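Long-range contacts in DnaJ homolog dnj-2 (Caenorhabditis elegans, PDB 2QSA), which probably serves as a J-domain co-chaperone of the Hsp40 class, stimulating the ATPase of an Hsp70 partner through its N-terminal J domain: residues E9-L14 / Y96-L101; L14-D19 / T79-Y84. All blocks are in the same frame, centred on the assembly; numbering follows the deposited sequence. Where two conformers were deposited one is given.

Interaction 1. Residues E9-L14 / Y96-L101; sequences ELYCGL and YQYYRL
The loop 9-14 comes alongside a helical segment, 96-101 of helix 91-101, and the two backbones are closest between the CA atoms of Leu10 and Tyr98, 7.2 Å apart. The loop folds into a type II' beta turn from Leu10 to Gly13, closed by a bond of 2.8 Å from Gly13 N to Leu10 O. Tyr11 accepts the positive phi (52°) that this turn demands at its second position, and the ends of the Leu10 and Tyr11 side chains, both with CG beside the backbone N, come round to the helix.

No hydrogen bond crosses the interface; aromatic and aliphatic packing carries it, with Tyr98 in the middle. Its CG lies anti to the backbone N (chi1 176°), so the ring stretches out from the helix to the loop. There its edge meets a face of Tyr11 in a T-shaped stack, with centroids 4.8 Å apart and planes at 71°. The leading atom is Tyr98 CD1, 3.6 Å from Tyr11 CE1. A face of the same Tyr98 ring rests over the Leu10 backbone, Leu10 CA lying 4.3 Å from the ring centroid in a CH-pi contact. Leu10 CD2 presses close to Tyr98 CD2, at 3.3 Å, and also reaches Tyr99 CE2, at 4.1 Å. Within the helix, Tyr98 CD2 stands 3.6 Å above the plane of Tyr99 and over its centre, so the CD1 and CD2 edges of one ring are each directed at the face of another. At the solvent-facing end, the Tyr99 hydroxyl brushes the aliphatic CB and CG of Glu9, whose carboxylate makes a weak hydrogen bond to Tyr95.

This is an edge-to-face aromatic cluster, here joining the loop before helix 17-20 to helix 91-101, which follows helix 75-86 in the chain, in this J-domain construct.

Interaction 2. Residues L14-D19 / T79-Y84; sequences LENCYD and TNYDYY
In the J-domain fold the short first helix packs near the last of the four canonical helices, and here the start of helix 17-20 meets helix 75-86 with the CA atoms of Cys17 and Tyr81 8.9 Å apart. The tight part is built round Tyr81. With CG anti to the backbone N (chi1 -169°), its ring extends from helix 75-86 to the N-terminus of helix 17-20, where Tyr81 OH accepts a nearly straight bond (170°) of 2.8 Å from Cys17 N. The disulfide-bonded Cys17 SG lies oblique to the ring, 4.2 Å from its centroid, a sulfur-aromatic contact. Tyr18 runs alongside, pointing the other way, its CE2 at the ring edge 4.0 Å from Tyr81 CD2. An alanine in place of Tyr81 has no hydroxyl to receive Cys17 N or to hold the water, and would probably loosen the packing of the disulfide and Tyr18 against helix 75-86.

The looser side is that of Glu15. Here a water molecule mediates the contact, donating to Glu15 O over 2.8 Å and lying 2.6 Å from Tyr81 OH, so the buried tyrosine's hydroxyl is gripped by both backbone N-H and water. The Glu15 side chain turns away to form a salt bridge with Arg61. Asn16, the N-cap residue, uses its OD1 to accept a weak capping bond from Tyr18 N.

Beyond the Tyr81 ring, a second polar link joins the helices. The Asp82 carboxylate comes to the edge of the Tyr18 ring almost coplanar with it, the planes 10° apart, while its OD2 pairs with Lys78, a charge that may steady the carboxylate as an anion. Tyr18 OH donates to the syn lone pair of Asp82 OD1 in a short bond of 2.5 Å.

How the interactions relate
Interactions 1 and 2 are neighbours, their centres about 9 Å apart, and follow directly on one another at the N-terminal side, where they share Leu14. Along the chain the order is 9-14, 14-19, 79-84, 96-101, so interaction 2 is enclosed by interaction 1. The Cys12-Cys17 disulfide ties the two N-terminal segments covalently. Tyr11 also packs on Tyr81 and Asn80, so that the consecutive helices 75-86 and 91-101 both pack around the Tyr11 side chain, with Leu101 against Asn80. Interaction 2 belongs to the J-domain helices themselves; interaction 1, nearer the surface, adds the loop 9-14 and helix 91-101 to that packing.

Interaction 1. Residues E9-L14 / Y96-L101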
loop_
_atom_site.group_PDB
_atom_site.type_symbol
_atom_site.label_atom_id
_atom_site.label_comp_id
_atom_site.label_asym_id
_atom_site.label_seq_id
_atom_site.Cartn_x
_atom_site.Cartn_y
_atom_site.Cartn_z
ATOM N N GLU A 9 -6.328 -4.491 9.096
ATOM C CA GLU A 9 -7.178 -3.364 8.728
ATOM C C GLU A 9 -6.397 -2.087 8.389
ATOM O O GLU A 9 -6.978 -1.129 7.893
ATOM C CB GLU A 9 -8.245 -3.084 9.785
ATOM C CG GLU A 9 -7.691 -2.785 11.160
ATOM C CD GLU A 9 -7.563 -4.019 12.031
ATOM O OE1 GLU A 9 -7.136 -5.085 11.535
ATOM O OE2 GLU A 9 -7.889 -3.920 13.227
ATOM N N LEU A 10 -5.090 -2.057 8.650
ATOM C CA LEU A 10 -4.329 -0.812 8.374
ATOM C C LEU A 10 -3.516 -0.912 7.080
ATOM O O LEU A 10 -2.948 -1.955 6.774
ATOM C CB LEU A 10 -3.373 -0.464 9.531
ATOM C CG LEU A 10 -3.955 -0.358 10.949
ATOM C CD1 LEU A 10 -2.840 -0.081 11.950
ATOM C CD2 LEU A 10 -5.002 0.707 11.018
ATOM N N TYR A 11 -3.455 0.202 6.342
ATOM C CA TYR A 11 -2.540 0.301 5.194
ATOM C C TYR A 11 -2.725 -0.885 4.232
ATOM O O TYR A 11 -3.870 -1.163 3.828
ATOM C CB TYR A 11 -1.097 0.412 5.727
ATOM C CG TYR A 11 -0.917 1.650 6.595
ATOM C CD1 TYR A 11 -1.018 2.930 6.021
ATOM C CD2 TYR A 11 -0.656 1.555 7.978
ATOM C CE1 TYR A 11 -0.840 4.094 6.787
ATOM C CE2 TYR A 11 -0.490 2.721 8.755
ATOM C CZ TYR A 11 -0.562 3.962 8.155
ATOM O OH TYR A 11 -0.391 5.091 8.918
ATOM N N CYS A 12 -1.624 -1.551 3.845
ATOM C CA CYS A 12 -1.722 -2.683 2.893
ATOM C C CYS A 12 -1.958 -4.031 3.605
ATOM O O CYS A 12 -1.685 -5.096 3.017
ATOM C CB CYS A 12 -0.461 -2.771 2.007
ATOM S SG CYS A 12 -0.274 -1.236 1.033
ATOM N N GLY A 13 -2.477 -3.974 4.829
ATOM C CA GLY A 13 -2.876 -5.176 5.556
ATOM C C GLY A 13 -1.682 -6.021 5.934
ATOM O O GLY A 13 -0.723 -5.489 6.536
ATOM N N LEU A 14 -1.700 -7.316 5.557
ATOM C CA LEU A 14 -0.571 -8.190 5.902
ATOM C C LEU A 14 0.568 -8.215 4.851
ATOM O O LEU A 14 1.524 -9.002 4.963
ATOM C CB LEU A 14 -1.081 -9.583 6.298
ATOM C CG LEU A 14 -2.001 -9.492 7.533
ATOM C CD1 LEU A 14 -2.388 -10.954 7.915
ATOM C CD2 LEU A 14 -1.330 -8.778 8.717
ATOM N N TYR A 96 -4.510 5.383 15.707
ATOM C CA TYR A 96 -4.949 6.773 15.773
ATOM C C TYR A 96 -4.416 7.583 14.560
ATOM O O TYR A 96 -5.178 8.308 13.881
ATOM C CB TYR A 96 -4.436 7.394 17.089
ATOM C CG TYR A 96 -4.754 8.862 17.213
ATOM C CD1 TYR A 96 -6.033 9.287 17.549
ATOM C CD2 TYR A 96 -3.792 9.813 16.938
ATOM C CE1 TYR A 96 -6.352 10.624 17.638
ATOM C CE2 TYR A 96 -4.107 11.182 16.994
ATOM C CZ TYR A 96 -5.391 11.564 17.347
ATOM O OH TYR A 96 -5.728 12.901 17.417
ATOM N N GLN A 97 -3.117 7.463 14.276
ATOM C CA GLN A 97 -2.541 8.245 13.166
ATOM C C GLN A 97 -3.164 7.837 11.829
ATOM O O GLN A 97 -3.411 8.692 10.989
ATOM C CB GLN A 97 -1.028 8.100 13.071
ATOM C CG GLN A 97 -0.231 8.584 14.335
ATOM C CD GLN A 97 -0.535 10.012 14.757
ATOM O OE1 GLN A 97 -0.801 10.892 13.933
ATOM N NE2 GLN A 97 -0.478 10.249 16.068
ATOM N N TYR A 98 -3.399 6.538 11.651
ATOM C CA TYR A 98 -4.028 6.037 10.415
ATOM C C TYR A 98 -5.432 6.641 10.256
ATOM O O TYR A 98 -5.772 7.267 9.229
ATOM C CB TYR A 98 -4.103 4.515 10.451
ATOM C CG TYR A 98 -4.820 3.897 9.260
ATOM C CD1 TYR A 98 -4.187 3.798 8.020
ATOM C CD2 TYR A 98 -6.105 3.392 9.380
ATOM C CE1 TYR A 98 -4.782 3.212 6.959
ATOM C CE2 TYR A 98 -6.754 2.820 8.278
ATOM C CZ TYR A 98 -6.070 2.729 7.080
ATOM O OH TYR A 98 -6.691 2.174 5.989
ATOM N N TYR A 99 -6.258 6.465 11.283
ATOM C CA TYR A 99 -7.628 6.980 11.198
ATOM C C TYR A 99 -7.749 8.509 11.205
ATOM O O TYR A 99 -8.603 9.063 10.474
ATOM C CB TYR A 99 -8.534 6.272 12.221
ATOM C CG TYR A 99 -8.786 4.822 11.877
ATOM C CD1 TYR A 99 -9.537 4.460 10.740
ATOM C CD2 TYR A 99 -8.270 3.800 12.654
ATOM C CE1 TYR A 99 -9.768 3.092 10.405
ATOM C CE2 TYR A 99 -8.492 2.444 12.335
ATOM C CZ TYR A 99 -9.252 2.099 11.213
ATOM O OH TYR A 99 -9.458 0.759 10.934
ATOM N N ARG A 100 -6.890 9.205 11.954
ATOM C CA ARG A 100 -6.879 10.685 11.997
ATOM C C ARG A 100 -6.668 11.305 10.612
ATOM O O ARG A 100 -7.296 12.305 10.236
ATOM C CB ARG A 100 -5.749 11.204 12.891
ATOM C CG ARG A 100 -5.837 12.713 13.183
ATOM C CD ARG A 100 -4.535 13.314 13.701
ATOM N NE ARG A 100 -3.495 13.245 12.679
ATOM C CZ ARG A 100 -3.326 14.128 11.684
ATOM N NH1 ARG A 100 -4.109 15.204 11.547
ATOM N NH2 ARG A 100 -2.350 13.937 10.820
ATOM N N LEU A 101 -5.735 10.727 9.871
ATOM C CA LEU A 101 -5.388 11.266 8.575
ATOM C C LEU A 101 -6.542 11.113 7.624
ATOM O O LEU A 101 -6.782 11.990 6.786
ATOM C CB LEU A 101 -4.162 10.567 8.009
ATOM C CG LEU A 101 -2.939 11.444 7.889
ATOM C CD1 LEU A 101 -1.974 10.744 6.950
ATOM C CD2 LEU A 101 -3.316 12.825 7.329
#

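Interaction 2. Residues L14-D19 / T79-Y84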
loop_
_atom_site.group_PDB
_atom_site.type_symbol
_atom_site.label_atom_id
_atom_site.label_comp_id
_atom_site.label_asym_id
_atom_site.label_seq_id
_atom_site.Cartn_x
_atom_site.Cartn_y
_atom_site.Cartn_z
ATOM N N LEU A 14 -1.700 -7.316 5.557
ATOM C CA LEU A 14 -0.571 -8.190 5.902
ATOM C C LEU A 14 0.568 -8.215 4.851
ATOM O O LEU A 14 1.524 -9.002 4.963
ATOM C CB LEU A 14 -1.081 -9.583 6.298
ATOM C CG LEU A 14 -2.001 -9.492 7.533
ATOM C CD1 LEU A 14 -2.388 -10.954 7.915
ATOM C CD2 LEU A 14 -1.330 -8.778 8.717
ATOM N N GLU A 15 0.516 -7.270 3.898
ATOM C CA GLU A 15 1.654 -6.985 3.033
ATOM C C GLU A 15 2.220 -5.649 3.388
ATOM O O GLU A 15 1.490 -4.741 3.835
ATOM C CB GLU A 15 1.229 -6.907 1.546
ATOM C CG GLU A 15 0.882 -8.274 0.991
ATOM C CD GLU A 15 0.437 -8.143 -0.463
ATOM O OE1 GLU A 15 -0.739 -7.776 -0.650
ATOM O OE2 GLU A 15 1.287 -8.352 -1.366
ATOM N N ASN A 16 3.526 -5.545 3.186
ATOM C CA ASN A 16 4.230 -4.251 3.336
ATOM C C ASN A 16 4.003 -3.427 2.051
ATOM O O ASN A 16 4.148 -3.934 0.916
ATOM C CB ASN A 16 5.717 -4.578 3.560
ATOM C CG ASN A 16 6.594 -3.334 3.635
ATOM O OD1 ASN A 16 6.447 -2.395 2.858
ATOM N ND2 ASN A 16 7.559 -3.361 4.543
ATOM N N CYS A 17 3.517 -2.181 2.184
ATOM C CA CYS A 17 3.169 -1.387 0.971
ATOM C C CYS A 17 4.376 -1.152 0.024
ATOM O O CYS A 17 4.186 -1.047 -1.215
ATOM C CB CYS A 17 2.589 -0.005 1.350
ATOM S SG CYS A 17 1.031 -0.032 2.246
ATOM N N TYR A 18 5.581 -1.011 0.603
ATOM C CA TYR A 18 6.781 -0.926 -0.281
ATOM C C TYR A 18 6.889 -2.209 -1.128
ATOM O O TYR A 18 7.153 -2.134 -2.333
ATOM C CB TYR A 18 8.043 -0.760 0.523
ATOM C CG TYR A 18 8.173 0.548 1.222
ATOM C CD1 TYR A 18 8.649 1.696 0.540
ATOM C CD2 TYR A 18 7.840 0.668 2.570
ATOM C CE1 TYR A 18 8.828 2.925 1.226
ATOM C CE2 TYR A 18 8.029 1.893 3.277
ATOM C CZ TYR A 18 8.498 3.017 2.577
ATOM O OH TYR A 18 8.686 4.210 3.258
ATOM N N ASP A 19 6.689 -3.370 -0.508
ATOM C CA ASP A 19 6.783 -4.645 -1.255
ATOM C C ASP A 19 5.688 -4.759 -2.301
ATOM O O ASP A 19 5.923 -5.290 -3.374
ATOM C CB ASP A 19 6.666 -5.836 -0.312
ATOM C CG ASP A 19 7.839 -5.931 0.671
ATOM O OD1 ASP A 19 8.870 -5.309 0.440
ATOM O OD2 ASP A 19 7.716 -6.721 1.642
ATOM N N THR A 79 5.119 9.148 6.400
ATOM C CA THR A 79 5.815 9.327 7.690
ATOM C C THR A 79 5.113 8.453 8.758
ATOM O O THR A 79 5.764 7.719 9.513
ATOM C CB THR A 79 5.802 10.825 8.073
ATOM O OG1 THR A 79 6.610 11.547 7.133
ATOM C CG2 THR A 79 6.343 11.010 9.498
ATOM N N ASN A 80 3.774 8.476 8.759
ATOM C CA ASN A 80 2.990 7.617 9.670
ATOM C C ASN A 80 3.261 6.129 9.414
ATOM O O ASN A 80 3.441 5.330 10.352
ATOM C CB ASN A 80 1.490 7.883 9.493
ATOM C CG ASN A 80 1.065 9.248 10.085
ATOM O OD1 ASN A 80 1.826 9.864 10.804
ATOM N ND2 ASN A 80 -0.139 9.697 9.777
ATOM N N TYR A 81 3.300 5.770 8.135
ATOM C CA TYR A 81 3.529 4.371 7.749
ATOM C C TYR A 81 4.890 3.853 8.212
ATOM O O TYR A 81 4.994 2.770 8.854
ATOM C CB TYR A 81 3.435 4.224 6.222
ATOM C CG TYR A 81 3.396 2.736 5.840
ATOM C CD1 TYR A 81 2.384 1.887 6.352
ATOM C CD2 TYR A 81 4.376 2.169 4.994
ATOM C CE1 TYR A 81 2.336 0.533 6.051
ATOM C CE2 TYR A 81 4.354 0.812 4.685
ATOM C CZ TYR A 81 3.336 -0.015 5.193
ATOM O OH TYR A 81 3.272 -1.331 4.877
ATOM N N ASP A 82 5.920 4.655 7.942
ATOM C CA ASP A 82 7.262 4.298 8.377
ATOM C C ASP A 82 7.361 4.150 9.912
ATOM O O ASP A 82 8.030 3.238 10.425
ATOM C CB ASP A 82 8.248 5.340 7.849
ATOM C CG ASP A 82 8.465 5.227 6.348
ATOM O OD1 ASP A 82 8.104 4.196 5.728
ATOM O OD2 ASP A 82 9.001 6.206 5.759
ATOM N N TYR A 83 6.686 5.030 10.635
ATOM C CA TYR A 83 6.641 4.942 12.097
ATOM C C TYR A 83 5.976 3.618 12.552
ATOM O O TYR A 83 6.480 2.903 13.422
ATOM C CB TYR A 83 5.899 6.143 12.668
ATOM C CG TYR A 83 6.072 6.218 14.165
ATOM C CD1 TYR A 83 7.066 7.010 14.719
ATOM C CD2 TYR A 83 5.266 5.475 14.998
ATOM C CE1 TYR A 83 7.227 7.074 16.089
ATOM C CE2 TYR A 83 5.396 5.530 16.377
ATOM C CZ TYR A 83 6.401 6.324 16.914
ATOM O OH TYR A 83 6.551 6.391 18.284
ATOM N N TYR A 84 4.849 3.304 11.932
ATOM C CA TYR A 84 4.168 2.011 12.158
ATOM C C TYR A 84 5.052 0.790 11.886
ATOM O O TYR A 84 5.089 -0.145 12.689
ATOM C CB TYR A 84 2.970 2.010 11.217
ATOM C CG TYR A 84 2.273 0.693 10.969
ATOM C CD1 TYR A 84 1.491 0.097 11.983
ATOM C CD2 TYR A 84 2.278 0.097 9.673
ATOM C CE1 TYR A 84 0.772 -1.101 11.736
ATOM C CE2 TYR A 84 1.569 -1.102 9.424
ATOM C CZ TYR A 84 0.802 -1.678 10.423
ATOM O OH TYR A 84 0.091 -2.812 10.145
HETATM O O HOH W 1 0.972 -2.453 5.338
#